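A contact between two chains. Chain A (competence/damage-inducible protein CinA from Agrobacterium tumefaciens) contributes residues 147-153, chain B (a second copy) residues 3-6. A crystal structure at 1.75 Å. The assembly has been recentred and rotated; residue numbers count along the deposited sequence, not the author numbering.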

# COMPACT_ATOMS: atom_id res chain seq x y z
N ARG A 147 6.16 8.94 14.73
CA ARG A 147 5.27 8.49 13.65
C ARG A 147 5.83 7.25 12.91
O ARG A 147 5.14 6.25 12.79
CB ARG A 147 5.00 9.66 12.69
CG ARG A 147 4.02 9.31 11.60
CD ARG A 147 3.78 10.50 10.70
NE ARG A 147 2.85 10.21 9.61
CZ ARG A 147 1.55 10.52 9.58
NH1 ARG A 147 0.94 11.10 10.62
NH2 ARG A 147 0.84 10.23 8.49
N THR A 148 7.07 7.35 12.42
CA THR A 148 7.72 6.22 11.75
C THR A 148 7.86 5.03 12.73
O THR A 148 7.62 3.87 12.37
CB THR A 148 9.14 6.62 11.20
OG1 THR A 148 9.00 7.73 10.31
CG2 THR A 148 9.71 5.44 10.40
N GLU A 149 8.26 5.33 13.98
CA GLU A 149 8.37 4.30 15.02
C GLU A 149 7.08 3.49 15.25
O GLU A 149 7.13 2.25 15.31
CB GLU A 149 8.87 4.93 16.33
CG GLU A 149 10.30 5.48 16.21
CD GLU A 149 10.44 6.93 15.63
OE1 GLU A 149 9.51 7.53 15.04
OE2 GLU A 149 11.56 7.50 15.76
N ILE A 150 5.94 4.18 15.35
CA ILE A 150 4.64 3.51 15.52
C ILE A 150 4.26 2.70 14.26
O ILE A 150 3.77 1.59 14.37
CB ILE A 150 3.51 4.55 15.88
CG1 ILE A 150 3.75 5.10 17.30
CG2 ILE A 150 2.11 3.92 15.78
CD1 ILE A 150 3.08 6.45 17.59
N ARG A 151 4.49 3.29 13.10
CA ARG A 151 4.22 2.60 11.84
C ARG A 151 5.04 1.30 11.71
O ARG A 151 4.51 0.23 11.35
CB ARG A 151 4.43 3.55 10.65
CG ARG A 151 3.29 4.58 10.59
CD ARG A 151 3.73 5.87 9.87
NE ARG A 151 4.34 5.71 8.56
CZ ARG A 151 3.67 5.66 7.39
NH1 ARG A 151 2.32 5.65 7.36
NH2 ARG A 151 4.37 5.60 6.27
N LEU A 152 6.32 1.38 12.04
CA LEU A 152 7.16 0.18 11.93
C LEU A 152 6.77 -0.84 13.00
O LEU A 152 6.75 -2.04 12.73
CB LEU A 152 8.65 0.53 11.98
CG LEU A 152 9.11 1.31 10.73
CD1 LEU A 152 10.55 1.76 10.93
CD2 LEU A 152 8.93 0.46 9.46
N ALA A 153 6.46 -0.37 14.21
CA ALA A 153 6.00 -1.25 15.29
C ALA A 153 4.73 -1.99 14.86
O ALA A 153 4.57 -3.21 15.10
CB ALA A 153 5.70 -0.42 16.56
N MET B 3 13.41 8.81 13.41
CA MET B 3 13.47 7.67 12.44
C MET B 3 12.86 8.11 11.13
O MET B 3 11.72 8.58 11.11
CB MET B 3 12.67 6.48 12.99
CG MET B 3 12.99 5.16 12.35
SD MET B 3 12.46 3.80 13.38
CE MET B 3 13.55 2.50 12.79
N SER B 4 13.63 7.99 10.04
CA SER B 4 13.11 8.24 8.67
C SER B 4 13.36 7.01 7.80
O SER B 4 14.50 6.66 7.53
CB SER B 4 13.76 9.49 8.05
OG SER B 4 13.09 9.82 6.82
N LEU B 5 12.30 6.37 7.33
CA LEU B 5 12.44 5.10 6.62
C LEU B 5 13.04 5.27 5.21
O LEU B 5 13.85 4.44 4.76
CB LEU B 5 11.07 4.41 6.53
CG LEU B 5 10.92 3.08 5.78
CD1 LEU B 5 11.68 1.95 6.43
CD2 LEU B 5 9.42 2.72 5.64
N PHE B 6 12.62 6.32 4.52
CA PHE B 6 13.03 6.54 3.14
C PHE B 6 14.24 7.47 3.09
O PHE B 6 14.47 8.26 4.04
CB PHE B 6 11.88 7.10 2.29
CG PHE B 6 10.74 6.12 2.12
CD1 PHE B 6 10.72 5.24 1.06
CD2 PHE B 6 9.70 6.09 3.06
CE1 PHE B 6 9.65 4.33 0.89
CE2 PHE B 6 8.62 5.16 2.90
CZ PHE B 6 8.62 4.29 1.84
O HOH W 1 9.09 9.54 13.07

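A short helical segment of chain A, residues 147-153, packs against an irregular segment of chain B, residues 3-6. The two stretches bury 322 Å² of surface between them, counting both sides. The backbones come nearest at A:Thr148 and B:Met3, whose CA atoms lie 6.0 Å apart. B:Met3 gives up the largest area of any residue here, and it takes part in every kind of interaction in the contact.

The polar contacts all involve B:Met3. Its backbone nitrogen donates a hydrogen bond to the carboxylate of A:Glu149, with B:Met3 N to A:Glu149 OE2 at 3.3 Å. A glutamate suits this place because it is long and carries an acceptor at its tip. Its CA-to-CB bond points sideways, but chi1 in m and chi2 in p bring the end of the chain nearer to chain B. The same oxygen also lies close to carbon, with A:Glu149 OE2 to B:Met3 CB at 3.2 Å.

The second polar contact is between A:Thr148 and the carbonyl of B:Met3. A:Thr148 OG1 lies 3.0 Å from B:Met3 O, a good hydrogen-bonding distance, although the hydroxyl proton has another acceptor within reach. Thus the nitrogen and the carbonyl oxygen of B:Met3 are met by neighbouring residues of the helix.

One water adds a bridge between the chains. Water 1 accepts from the backbone, with A:Thr148 N to the water oxygen at 3.0 Å. It donates to the other carboxylate oxygen, with A:Glu149 OE1 to the water oxygen at 2.8 Å. It also donates a weak hydrogen bond to chain B, with B:Met3 O to the water oxygen at 3.4 Å. The two carboxylate oxygens of A:Glu149 therefore have different partners: OE2 meets B:Met3 directly, and OE1 meets the water.

The apolar contacts use A:Thr148, A:Leu152, B:Met3 and B:Leu5, all of which direct their CA-to-CB bonds toward the other stretch. A:Thr148 and A:Leu152 are four residues apart, so the helix places them on the same side. The backbone hydrogen bond from A:Leu152 N to A:Thr148 O, 2.8 Å, belongs to this turn.

The threonine serves two purposes. With chi1 in m, its hydroxyl reaches the carbonyl, while its methyl packs on carbon: A:Thr148 CG2 is 3.8 Å from B:Met3 CG and 4.2 Å from B:Leu5 CB. A:Leu152 is buried, and its branched end touches two residues. A:Leu152 CD1 is 3.6 Å from B:Met3 CE, and A:Leu152 CD2 is 4.4 Å from B:Leu5 CD1, a looser approach. The methionine is extended, with all three chi angles in t, which carries its terminal methyl out to the leucine.

The remaining residues contribute little. The CA-to-CB bond of B:Ser4 points away, and its hydroxyl is hydrogen-bonded elsewhere in the structure. A:Ile150 and A:Ala153 are out of reach of chain B's stretch.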